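Local coordinates for peroxisomal membrane protein LPX1 (Saccharomyces cerevisiae, PDB 2Y6U), which hydrolyses ester bonds of lipids in peroxisomes, with acyl esterase, triacylglycerol lipase and phospholipase A activity, at residues Leu164-Pro170 / Arg286-Gly292; Asp99-Arg105 / Arg254-Glu258. All coordinates share one frame. Numbering follows the deposited sequence.

Contact 1. Residues Leu164-Pro170 / Arg286-Gly292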
loop_
_atom_site.group_PDB
_atom_site.type_symbol
_atom_site.label_atom_id
_atom_site.label_comp_id
_atom_site.label_asym_id
_atom_site.label_seq_id
_atom_site.Cartn_x
_atom_site.Cartn_y
_atom_site.Cartn_z
ATOM N N LEU A 164 14.598 10.092 1.450
ATOM C CA LEU A 164 14.634 11.372 2.192
ATOM C C LEU A 164 13.231 11.991 2.121
ATOM O O LEU A 164 12.604 12.039 1.020
ATOM C CB LEU A 164 15.655 12.293 1.535
ATOM C CG LEU A 164 15.723 13.713 2.104
ATOM C CD1 LEU A 164 16.238 13.630 3.591
ATOM C CD2 LEU A 164 16.686 14.557 1.248
ATOM N N LEU A 165 12.700 12.422 3.267
ATOM C CA LEU A 165 11.385 13.086 3.380
ATOM C C LEU A 165 11.639 14.502 3.795
ATOM O O LEU A 165 12.463 14.755 4.724
ATOM C CB LEU A 165 10.533 12.407 4.442
ATOM C CG LEU A 165 9.792 11.143 4.020
ATOM C CD1 LEU A 165 10.655 9.950 3.544
ATOM C CD2 LEU A 165 8.846 10.816 5.199
ATOM N N ILE A 166 10.995 15.453 3.135
ATOM C CA ILE A 166 11.084 16.843 3.490
ATOM C C ILE A 166 9.628 17.318 3.678
ATOM O O ILE A 166 8.809 17.315 2.747
ATOM C CB ILE A 166 11.772 17.701 2.427
ATOM C CG1 ILE A 166 13.183 17.134 2.122
ATOM C CG2 ILE A 166 11.781 19.192 2.928
ATOM C CD1 ILE A 166 13.990 17.934 1.100
ATOM N N LEU A 167 9.281 17.629 4.903
ATOM C CA LEU A 167 7.942 17.987 5.273
ATOM C C LEU A 167 7.901 19.458 5.584
ATOM O O LEU A 167 8.593 19.928 6.514
ATOM C CB LEU A 167 7.556 17.157 6.524
ATOM C CG LEU A 167 7.864 15.672 6.540
ATOM C CD1 LEU A 167 7.429 15.060 7.893
ATOM C CD2 LEU A 167 7.194 14.929 5.383
ATOM N N ILE A 168 7.089 20.222 4.856
ATOM C CA ILE A 168 7.027 21.654 5.072
ATOM C C ILE A 168 5.672 21.866 5.748
ATOM O O ILE A 168 4.615 21.656 5.148
ATOM C CB ILE A 168 7.110 22.433 3.787
ATOM C CG1 ILE A 168 8.400 22.083 2.973
ATOM C CG2 ILE A 168 7.005 23.989 4.104
ATOM C CD1 ILE A 168 8.262 22.450 1.450
ATOM N N GLU A 169 5.670 22.300 6.982
ATOM C CA GLU A 169 4.440 22.516 7.712
ATOM C C GLU A 169 3.418 21.390 7.616
ATOM O O GLU A 169 2.225 21.608 7.245
ATOM C CB GLU A 169 3.800 23.807 7.223
ATOM C CG GLU A 169 4.502 25.049 7.676
ATOM C CD GLU A 169 4.152 25.407 9.200
ATOM O OE1 GLU A 169 2.983 25.301 9.563
ATOM O OE2 GLU A 169 5.026 25.851 9.952
ATOM N N PRO A 170 3.864 20.144 7.860
ATOM C CA PRO A 170 2.972 19.039 7.767
ATOM C C PRO A 170 1.806 19.213 8.778
ATOM O O PRO A 170 2.021 19.673 9.901
ATOM C CB PRO A 170 3.827 17.829 8.147
ATOM C CG PRO A 170 4.877 18.385 9.006
ATOM C CD PRO A 170 5.153 19.785 8.428
ATOM N N ARG A 286 15.670 9.575 7.059
ATOM C CA ARG A 286 15.952 10.947 7.351
ATOM C C ARG A 286 14.774 11.815 6.924
ATOM O O ARG A 286 14.347 11.753 5.776
ATOM C CB ARG A 286 17.168 11.339 6.515
ATOM C CG ARG A 286 17.496 12.813 6.643
ATOM C CD ARG A 286 18.290 12.995 7.793
ATOM N NE ARG A 286 19.017 14.282 7.961
ATOM C CZ ARG A 286 19.294 14.818 9.173
ATOM N NH1 ARG A 286 18.879 14.243 10.335
ATOM N NH2 ARG A 286 19.989 15.961 9.232
ATOM N N THR A 287 14.272 12.626 7.848
ATOM C CA THR A 287 13.113 13.451 7.665
ATOM C C THR A 287 13.413 14.864 8.133
ATOM O O THR A 287 13.888 15.139 9.334
ATOM C CB THR A 287 11.955 12.834 8.469
ATOM O OG1 THR A 287 11.719 11.510 8.022
ATOM C CG2 THR A 287 10.666 13.697 8.283
ATOM N N ILE A 288 13.314 15.775 7.198
ATOM C CA ILE A 288 13.501 17.191 7.457
ATOM C C ILE A 288 12.127 17.805 7.684
ATOM O O ILE A 288 11.219 17.618 6.868
ATOM C CB ILE A 288 14.109 17.864 6.224
ATOM C CG1 ILE A 288 15.329 17.120 5.713
ATOM C CG2 ILE A 288 14.370 19.331 6.495
ATOM C CD1 ILE A 288 16.510 16.834 6.808
ATOM N N HIS A 289 11.980 18.615 8.724
ATOM C CA HIS A 289 10.733 19.227 9.060
ATOM C C HIS A 289 10.989 20.702 8.998
ATOM O O HIS A 289 11.824 21.227 9.721
ATOM C CB HIS A 289 10.374 18.763 10.451
ATOM C CG HIS A 289 9.044 19.217 10.943
ATOM N ND1 HIS A 289 8.648 18.992 12.247
ATOM C CD2 HIS A 289 8.022 19.882 10.332
ATOM C CE1 HIS A 289 7.442 19.483 12.408
ATOM N NE2 HIS A 289 7.022 20.000 11.263
ATOM N N ILE A 290 10.369 21.375 8.035
ATOM C CA ILE A 290 10.562 22.778 7.814
ATOM C C ILE A 290 9.301 23.450 8.309
ATOM O O ILE A 290 8.174 23.117 7.896
ATOM C CB ILE A 290 10.796 23.111 6.352
ATOM C CG1 ILE A 290 12.042 22.375 5.828
ATOM C CG2 ILE A 290 10.926 24.709 6.133
ATOM C CD1 ILE A 290 12.390 22.546 4.350
ATOM N N VAL A 291 9.471 24.379 9.232
ATOM C CA VAL A 291 8.326 25.102 9.791
ATOM C C VAL A 291 8.549 26.584 9.642
ATOM O O VAL A 291 9.674 27.069 9.597
ATOM C CB VAL A 291 7.994 24.747 11.240
ATOM C CG1 VAL A 291 7.835 23.196 11.477
ATOM C CG2 VAL A 291 9.050 25.330 12.195
ATOM N N GLY A 292 7.455 27.321 9.530
ATOM C CA GLY A 292 7.456 28.763 9.591
ATOM C C GLY A 292 7.481 29.243 11.075
ATOM O O GLY A 292 6.680 28.802 11.871
HETATM O O HOH W 1 4.463 21.308 11.217
#
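Strands 164-168 and 286-292 run side by side, their axes 4.6 Å apart at closest approach and 15° from parallel. The CA atoms stay in step (4.6 Å for Leu165 and Thr287, 4.7 Å for Ile166 and Ile288), so paired side chains emerge on the same face. On the face of Leu164, Ile166 and Ile168, the isoleucines of 286-292 fill the gaps between levels: Ile290 CD1 reaches back to Ile166 CG2 (3.7 Å) and lies 4.2 Å from Ile168 CG1, and Ile288 CG1 sits 4.2 Å from both Leu164 CD1 and Ile166 CG1. Helix 330-347 packs over this ridged surface through Val333, Ile337 and Ile341. On the other face Leu167 CD1 turns back to Thr287 CG2 (3.5 Å). These are neighbouring parallel strands of the central alpha/beta-hydrolase sheet, 286-292 lying next to the edge strand 313-318, and the straight bonds Ile288 N to Leu165 O (2.8 Å, 169°) and Leu167 N to Ile288 O (2.8 Å, 179°) show the regular pairing. Beyond Ile168 the chain turns at Glu169, whose positive phi of 46° departs from the strand; its N still donates to Ile290 O (2.8 Å), and its carboxylate fills the space beside Val291, OE2 accepting from Gly292 N (2.9 Å). Glu169 OE1 is hydrogen-bonded to His323 ND1; with Ser145 of the probable nucleophile elbow nearby, this is consistent with a Ser-His-Glu catalytic triad. Pro170 CD lies 3.4 Å from His289 NE2, a bridging water sits 2.9 Å from His289 NE2 and 3.2 Å from Pro170 O, and His289 ND1 is hydrogen-bonded to Tyr313 OH.

Contact 2. Residues Asp99-Arg105 / Arg254-Glu258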
loop_
_atom_site.group_PDB
_atom_site.type_symbol
_atom_site.label_atom_id
_atom_site.label_comp_id
_atom_site.label_asym_id
_atom_site.label_seq_id
_atom_site.Cartn_x
_atom_site.Cartn_y
_atom_site.Cartn_z
ATOM N N ASP A 99 -5.807 19.824 -11.894
ATOM C CA ASP A 99 -6.238 19.242 -13.172
ATOM C C ASP A 99 -6.896 17.930 -12.890
ATOM O O ASP A 99 -7.742 17.479 -13.701
ATOM C CB ASP A 99 -5.055 19.119 -14.134
ATOM C CG ASP A 99 -4.599 20.478 -14.683
ATOM O OD1 ASP A 99 -5.426 21.393 -14.890
ATOM O OD2 ASP A 99 -3.389 20.622 -14.928
ATOM N N SER A 100 -6.572 17.309 -11.741
ATOM C CA SER A 100 -7.209 16.062 -11.417
ATOM C C SER A 100 -8.675 16.293 -11.101
ATOM O O SER A 100 -9.532 15.582 -11.616
ATOM C CB SER A 100 -6.554 15.409 -10.216
ATOM O OG SER A 100 -5.222 14.995 -10.574
ATOM N N ALA A 101 -8.955 17.406 -10.404
ATOM C CA ALA A 101 -10.339 17.770 -10.102
ATOM C C ALA A 101 -11.146 18.001 -11.343
ATOM O O ALA A 101 -12.306 17.635 -11.426
ATOM C CB ALA A 101 -10.427 19.051 -9.176
ATOM N N VAL A 102 -10.542 18.676 -12.322
ATOM C CA VAL A 102 -11.208 18.902 -13.584
ATOM C C VAL A 102 -11.546 17.542 -14.235
ATOM O O VAL A 102 -12.674 17.357 -14.704
ATOM C CB VAL A 102 -10.346 19.850 -14.502
ATOM C CG1 VAL A 102 -10.941 20.027 -15.953
ATOM C CG2 VAL A 102 -10.133 21.281 -13.778
ATOM N N ARG A 103 -10.590 16.630 -14.292
ATOM C CA ARG A 103 -10.868 15.304 -14.926
ATOM C C ARG A 103 -12.015 14.567 -14.203
ATOM O O ARG A 103 -12.774 13.874 -14.849
ATOM C CB ARG A 103 -9.702 14.338 -14.823
ATOM C CG ARG A 103 -8.537 14.448 -15.789
ATOM C CD ARG A 103 -8.776 14.077 -17.174
ATOM N NE ARG A 103 -8.851 12.660 -17.535
ATOM C CZ ARG A 103 -8.621 12.224 -18.792
ATOM N NH1 ARG A 103 -8.195 13.068 -19.698
ATOM N NH2 ARG A 103 -8.728 10.950 -19.145
ATOM N N ASN A 104 -12.049 14.737 -12.866
ATOM C CA ASN A 104 -12.933 14.033 -11.965
ATOM C C ASN A 104 -14.267 14.801 -11.705
ATOM O O ASN A 104 -15.109 14.339 -10.909
ATOM C CB ASN A 104 -12.227 13.780 -10.654
ATOM C CG ASN A 104 -11.124 12.758 -10.803
ATOM O OD1 ASN A 104 -11.298 11.830 -11.570
ATOM N ND2 ASN A 104 -10.056 12.892 -10.049
ATOM N N ARG A 105 -14.527 15.842 -12.491
ATOM C CA ARG A 105 -15.790 16.568 -12.344
ATOM C C ARG A 105 -16.981 15.653 -12.366
ATOM O O ARG A 105 -17.196 14.882 -13.307
ATOM C CB ARG A 105 -15.940 17.699 -13.398
ATOM C CG ARG A 105 -14.868 18.785 -13.161
ATOM C CD ARG A 105 -15.243 19.864 -12.083
ATOM N NE ARG A 105 -14.829 21.261 -12.408
ATOM C CZ ARG A 105 -13.859 21.963 -11.775
ATOM N NH1 ARG A 105 -13.119 21.413 -10.786
ATOM N NH2 ARG A 105 -13.611 23.231 -12.158
ATOM N N ARG A 254 -14.599 30.236 -12.889
ATOM C CA ARG A 254 -14.714 29.182 -11.861
ATOM C C ARG A 254 -13.276 28.721 -11.668
ATOM O O ARG A 254 -12.505 28.757 -12.643
ATOM C CB ARG A 254 -15.599 28.046 -12.399
ATOM C CG ARG A 254 -15.789 26.820 -11.492
ATOM C CD ARG A 254 -16.920 25.836 -12.002
ATOM N NE ARG A 254 -16.945 24.579 -11.214
ATOM C CZ ARG A 254 -17.859 23.602 -11.338
ATOM N NH1 ARG A 254 -18.851 23.698 -12.231
ATOM N NH2 ARG A 254 -17.780 22.513 -10.567
ATOM N N THR A 255 -12.894 28.327 -10.451
ATOM C CA THR A 255 -11.556 27.782 -10.236
ATOM C C THR A 255 -11.558 26.240 -10.397
ATOM O O THR A 255 -12.577 25.578 -10.228
ATOM C CB THR A 255 -11.021 28.162 -8.802
ATOM O OG1 THR A 255 -11.987 27.775 -7.818
ATOM C CG2 THR A 255 -10.812 29.710 -8.679
ATOM N N LYS A 256 -10.391 25.679 -10.700
ATOM C CA LYS A 256 -10.247 24.255 -10.740
ATOM C C LYS A 256 -10.554 23.693 -9.341
ATOM O O LYS A 256 -11.243 22.663 -9.206
ATOM C CB LYS A 256 -8.814 23.863 -11.211
ATOM C CG LYS A 256 -8.551 24.338 -12.636
ATOM C CD LYS A 256 -7.261 23.814 -13.151
ATOM C CE LYS A 256 -7.089 24.210 -14.640
ATOM N NZ LYS A 256 -5.572 24.025 -14.889
ATOM N N MET A 257 -9.966 24.312 -8.323
ATOM C CA MET A 257 -10.302 23.994 -6.943
ATOM C C MET A 257 -11.761 24.329 -6.590
ATOM O O MET A 257 -12.164 25.526 -6.590
ATOM C CB MET A 257 -9.395 24.719 -5.991
ATOM C CG MET A 257 -9.447 24.199 -4.549
ATOM S SD MET A 257 -8.626 22.523 -4.505
ATOM C CE MET A 257 -9.728 21.624 -3.352
ATOM N N GLU A 258 -12.552 23.302 -6.342
ATOM C CA GLU A 258 -13.965 23.443 -5.953
ATOM C C GLU A 258 -14.027 23.828 -4.463
ATOM O O GLU A 258 -13.360 23.216 -3.623
ATOM C CB GLU A 258 -14.733 22.115 -6.196
ATOM C CG GLU A 258 -14.942 21.666 -7.675
ATOM C CD GLU A 258 -15.002 20.169 -7.813
ATOM O OE1 GLU A 258 -13.922 19.473 -7.787
ATOM O OE2 GLU A 258 -16.118 19.660 -7.839
HETATM O O HOH W 2 -14.401 17.663 -9.563
#
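Residues 254-258 lie in the long excursion between sheet strands 164-168 and 286-292, where alpha/beta hydrolases commonly carry a cap or lid, and this contact joins that region to the main fold. Helix 98-103, from Asp99 on, meets strand 253-255 and the loop leading to helix 259-264. Although the CA-to-CB bond of Asp99 points away, its carboxylate swings back into a salt bridge, OD1 lying 2.6 Å from Lys256 NZ. Its other oxygen, OD2, is paired with Lys65, and Lys256 also makes a cation-pi contact with Phe238. Ala101 points toward the partner; its small CB lies 3.7 Å from Lys256 O and 3.8 Å from Glu258 OE1. Val102 adds an aliphatic contact, CG2 to Lys256 CG at 3.6 Å. After the helix ends, Arg105 touches more of the partner than any other residue of 99-105. Its guanidinium takes two successive carbonyls near its plane, NH1 donating to Lys256 O (2.8 Å, 166°) and NH2 to Thr255 O (3.2 Å, 142°), and NH1 forms a long salt bridge with Glu258 OE1 (3.7 Å). Over one face of that group lies a like charge, Arg254 NH2, 3.7 Å from Arg105 NE. Glu258, the N-cap residue of helix 259-264, is tied back to helix 98-103 through a water that donates to Glu258 OE1 at 2.6 Å and to Ala101 O at 2.8 Å.

Overall arrangement
From the N terminus, the chain first passes 99-105, just after strand 84-92, then runs through strand 137-144 to 164-170 in the central sheet. It next leaves through the helices and small antiparallel sheet that contain 254-258, where contact 2 closes a loop with 148 intervening residues. Returning to the central sheet at 286-292, it closes contact 1, with 115 residues between the segments. The two loops therefore cross, since their segments alternate. Contact 1 joins two adjacent parallel strands of the main sheet, whereas contact 2 ties the excursion between them, probably the cap, to helix 98-103 of the main fold. Their centres are 28 Å apart and their nearest atoms about 16 Å, so they do not touch.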